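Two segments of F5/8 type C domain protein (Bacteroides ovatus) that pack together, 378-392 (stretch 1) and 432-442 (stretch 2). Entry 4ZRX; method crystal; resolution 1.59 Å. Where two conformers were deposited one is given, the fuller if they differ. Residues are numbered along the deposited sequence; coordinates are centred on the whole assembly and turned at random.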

# COMPACT_ATOMS: atom_id res chain seq x y z
N TYR A 378 -4.02 16.36 27.55
CA TYR A 378 -2.62 16.49 27.32
C TYR A 378 -2.28 17.93 26.97
O TYR A 378 -2.86 18.53 26.08
CB TYR A 378 -2.16 15.57 26.17
CG TYR A 378 -2.44 14.11 26.43
CD1 TYR A 378 -3.66 13.54 26.15
CD2 TYR A 378 -1.45 13.27 26.90
CE1 TYR A 378 -3.91 12.24 26.41
CE2 TYR A 378 -1.69 11.95 27.16
CZ TYR A 378 -2.89 11.41 26.91
OH TYR A 378 -3.15 10.06 27.19
N ALA A 379 -1.30 18.50 27.66
CA ALA A 379 -0.79 19.83 27.32
C ALA A 379 0.03 19.71 26.05
O ALA A 379 0.77 18.71 25.83
CB ALA A 379 0.11 20.37 28.48
N LEU A 380 -0.07 20.73 25.23
CA LEU A 380 0.81 20.95 24.10
C LEU A 380 1.91 21.93 24.40
O LEU A 380 1.76 22.78 25.32
CB LEU A 380 -0.02 21.40 22.89
CG LEU A 380 -1.16 20.43 22.54
CD1 LEU A 380 -2.00 20.99 21.38
CD2 LEU A 380 -0.64 19.05 22.21
N LYS A 381 3.01 21.84 23.66
CA LYS A 381 4.08 22.85 23.66
C LYS A 381 3.52 24.22 23.26
O LYS A 381 2.50 24.33 22.53
CB LYS A 381 5.24 22.51 22.70
CG LYS A 381 6.03 21.30 23.09
CD LYS A 381 7.09 21.04 22.03
CE LYS A 381 7.91 19.89 22.42
NZ LYS A 381 8.80 19.50 21.32
N SER A 382 4.17 25.26 23.79
CA SER A 382 3.86 26.62 23.43
C SER A 382 3.78 26.87 21.91
O SER A 382 4.67 26.45 21.17
CB SER A 382 4.91 27.59 24.03
OG SER A 382 4.52 28.91 23.68
N LYS A 383 2.68 27.52 21.50
CA LYS A 383 2.44 28.00 20.14
C LYS A 383 2.33 26.84 19.16
O LYS A 383 3.00 26.83 18.13
CB LYS A 383 3.52 29.01 19.68
CG LYS A 383 3.46 30.29 20.52
CD LYS A 383 4.45 31.31 20.05
CE LYS A 383 4.12 32.62 20.72
NZ LYS A 383 5.17 33.65 20.49
N SER A 384 1.61 25.80 19.57
CA SER A 384 1.45 24.58 18.73
C SER A 384 0.34 24.79 17.73
O SER A 384 -0.67 25.34 18.10
CB SER A 384 1.03 23.40 19.58
OG SER A 384 2.10 23.03 20.37
N GLU A 385 0.60 24.40 16.48
CA GLU A 385 -0.38 24.24 15.40
C GLU A 385 -0.25 22.79 14.97
O GLU A 385 0.87 22.31 14.72
CB GLU A 385 -0.01 25.13 14.21
CG GLU A 385 -1.01 25.03 13.07
CD GLU A 385 -0.80 26.05 11.95
OE1 GLU A 385 0.35 26.46 11.68
OE2 GLU A 385 -1.80 26.41 11.30
N ILE A 386 -1.37 22.06 14.95
CA ILE A 386 -1.36 20.67 14.68
C ILE A 386 -2.43 20.30 13.68
O ILE A 386 -3.46 20.93 13.59
CB ILE A 386 -1.56 19.85 15.99
CG1 ILE A 386 -2.82 20.21 16.76
CG2 ILE A 386 -0.36 20.08 16.90
CD1 ILE A 386 -3.19 19.20 17.80
N ASN A 387 -2.17 19.24 12.92
CA ASN A 387 -3.14 18.64 12.03
C ASN A 387 -3.07 17.13 11.93
O ASN A 387 -3.65 16.53 10.96
CB ASN A 387 -3.02 19.29 10.64
CG ASN A 387 -1.66 19.08 10.01
OD1 ASN A 387 -0.85 18.30 10.48
ND2 ASN A 387 -1.43 19.75 8.91
N LEU A 388 -2.39 16.51 12.92
CA LEU A 388 -2.13 15.10 12.97
C LEU A 388 -2.01 14.69 14.41
O LEU A 388 -1.23 15.28 15.16
CB LEU A 388 -0.85 14.73 12.18
CG LEU A 388 -0.24 13.36 12.28
CD1 LEU A 388 -1.17 12.34 11.87
CD2 LEU A 388 1.08 13.32 11.48
N VAL A 389 -2.78 13.70 14.77
CA VAL A 389 -2.72 13.07 16.11
C VAL A 389 -2.46 11.60 15.93
O VAL A 389 -3.05 10.96 15.05
CB VAL A 389 -3.97 13.37 16.91
CG1 VAL A 389 -4.07 12.57 18.22
CG2 VAL A 389 -4.05 14.82 17.19
N MSE A 390 -1.61 11.08 16.80
CA MSE A 390 -1.26 9.68 16.85
C MSE A 390 -1.59 9.11 18.22
O MSE A 390 -1.29 9.74 19.25
CB MSE A 390 0.25 9.54 16.54
CG MSE A 390 0.68 8.11 16.46
SE MSE A 390 1.63 7.64 17.99
CE MSE A 390 3.29 8.27 17.60
N LEU A 391 -2.20 7.93 18.23
CA LEU A 391 -2.57 7.24 19.43
C LEU A 391 -2.02 5.81 19.40
O LEU A 391 -1.97 5.20 18.30
CB LEU A 391 -4.09 7.19 19.57
CG LEU A 391 -4.76 8.54 19.33
CD1 LEU A 391 -6.18 8.31 19.10
CD2 LEU A 391 -4.58 9.42 20.52
N GLN A 392 -1.68 5.28 20.60
CA GLN A 392 -1.33 3.87 20.72
C GLN A 392 -1.98 3.25 21.94
O GLN A 392 -2.04 3.92 23.00
CB GLN A 392 0.18 3.68 20.84
CG GLN A 392 0.95 4.29 19.72
CD GLN A 392 2.45 3.94 19.74
OE1 GLN A 392 3.26 4.67 20.32
NE2 GLN A 392 2.81 2.82 19.14
N PRO A 432 -8.03 19.39 9.55
CA PRO A 432 -7.51 20.74 9.19
C PRO A 432 -6.78 21.37 10.36
O PRO A 432 -7.24 21.24 11.50
CB PRO A 432 -8.79 21.56 8.85
CG PRO A 432 -9.80 20.51 8.51
CD PRO A 432 -9.49 19.28 9.35
N ALA A 433 -5.65 22.02 10.05
CA ALA A 433 -4.79 22.59 11.06
C ALA A 433 -5.55 23.47 12.03
O ALA A 433 -6.41 24.29 11.64
CB ALA A 433 -3.67 23.39 10.40
N VAL A 434 -5.21 23.31 13.30
CA VAL A 434 -5.70 24.19 14.35
C VAL A 434 -4.59 24.62 15.28
O VAL A 434 -3.62 23.87 15.53
CB VAL A 434 -6.83 23.51 15.14
CG1 VAL A 434 -6.33 22.30 15.92
CG2 VAL A 434 -7.52 24.49 16.06
N ASN A 435 -4.75 25.83 15.81
CA ASN A 435 -3.88 26.34 16.86
C ASN A 435 -4.52 25.96 18.18
O ASN A 435 -5.67 26.34 18.45
CB ASN A 435 -3.69 27.85 16.77
CG ASN A 435 -2.91 28.28 15.55
OD1 ASN A 435 -3.48 28.79 14.60
ND2 ASN A 435 -1.62 28.05 15.56
N ALA A 436 -3.79 25.19 19.00
CA ALA A 436 -4.32 24.66 20.25
C ALA A 436 -3.28 24.57 21.34
O ALA A 436 -2.07 24.46 21.04
CB ALA A 436 -4.91 23.31 20.03
N ASN A 437 -3.73 24.51 22.60
CA ASN A 437 -2.79 24.42 23.75
C ASN A 437 -2.99 23.16 24.59
O ASN A 437 -2.15 22.86 25.45
CB ASN A 437 -2.82 25.70 24.57
CG ASN A 437 -4.15 25.89 25.32
OD1 ASN A 437 -4.48 25.13 26.20
ND2 ASN A 437 -4.92 26.88 24.94
N LYS A 438 -4.05 22.41 24.32
CA LYS A 438 -4.29 21.14 24.92
C LYS A 438 -5.00 20.24 23.91
O LYS A 438 -5.67 20.71 22.99
CB LYS A 438 -5.14 21.26 26.17
CG LYS A 438 -4.42 21.95 27.42
CD LYS A 438 -5.38 22.01 28.57
CE LYS A 438 -4.71 22.39 29.96
NZ LYS A 438 -3.68 23.47 29.99
N LEU A 439 -4.90 18.94 24.17
CA LEU A 439 -5.63 17.94 23.45
C LEU A 439 -6.38 17.14 24.45
O LEU A 439 -5.93 16.91 25.59
CB LEU A 439 -4.59 17.07 22.73
CG LEU A 439 -4.83 16.47 21.43
CD1 LEU A 439 -5.29 17.40 20.30
CD2 LEU A 439 -3.52 15.73 21.07
N ARG A 440 -7.56 16.69 24.09
CA ARG A 440 -8.33 15.81 24.96
C ARG A 440 -8.73 14.59 24.16
O ARG A 440 -9.18 14.74 23.03
CB ARG A 440 -9.59 16.52 25.44
CG ARG A 440 -10.45 15.69 26.34
CD ARG A 440 -11.31 16.53 27.24
NE ARG A 440 -12.35 17.21 26.51
CZ ARG A 440 -13.16 18.16 26.97
NH1 ARG A 440 -13.07 18.58 28.23
NH2 ARG A 440 -14.06 18.68 26.18
N VAL A 441 -8.59 13.39 24.76
CA VAL A 441 -8.99 12.15 24.14
C VAL A 441 -10.03 11.54 25.04
O VAL A 441 -9.91 11.54 26.27
CB VAL A 441 -7.80 11.18 24.02
CG1 VAL A 441 -8.24 9.85 23.37
CG2 VAL A 441 -6.67 11.84 23.24
N ARG A 442 -11.10 11.11 24.41
CA ARG A 442 -12.19 10.44 25.08
C ARG A 442 -12.36 9.03 24.53
O ARG A 442 -12.53 8.88 23.33
CB ARG A 442 -13.49 11.23 24.88
CG ARG A 442 -14.63 10.70 25.73
CD ARG A 442 -15.91 11.56 25.57
NE ARG A 442 -15.57 12.95 25.91
CZ ARG A 442 -15.42 13.98 25.05
NH1 ARG A 442 -15.65 13.90 23.75
NH2 ARG A 442 -15.00 15.13 25.56
O HOH W 1 0.04 26.30 21.86
O HOH W 2 -3.78 21.40 7.59

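The two stretches run antiparallel and pair in two places, one before and one after the turn at Ser-382 and Lys-383 in stretch 1, with the turn at Asn-437 in stretch 2 lying between them. In the first, Tyr-378 and Leu-439 form a hydrogen-bonded pair: Tyr-378 N donates to Leu-439 O and Leu-439 N to Tyr-378 O, both at 2.8 Å and nearly straight. Leu-380 N extends the ladder to Asn-437 O (3.0 Å). In the second, Ile-386 N reaches Val-434 O at 2.9 Å, and Val-434 N returns to Ile-386 O at 3.0 Å. Between these ladders the chains part, and water 1 fills the gap, accepting from Ser-384 N (2.8 Å) and lying 2.9 Å from Ala-436 O. Ser-384 suits the position just after this corner because its short hydroxyl can reach back to its own stretch, OG donating to Lys-381 O at 2.6 Å.

Tyr-378, Ile-386, Val-434 and Leu-439 point to one face, which is buried and apolar. Leu-439 is central there: its CD1 lies 3.7 Å from Ile-386 CD1 and its CD2 4.0 Å from Val-389 CG2, so its branched end fills space between two strands of stretch 1. The small Ala-436 leaves room for Leu-380, whose CD1 sits 4.0 Å from Ala-436 CB. Glu-385, Asn-435 and Lys-438 occupy the other face, where their polar ends can meet solvent.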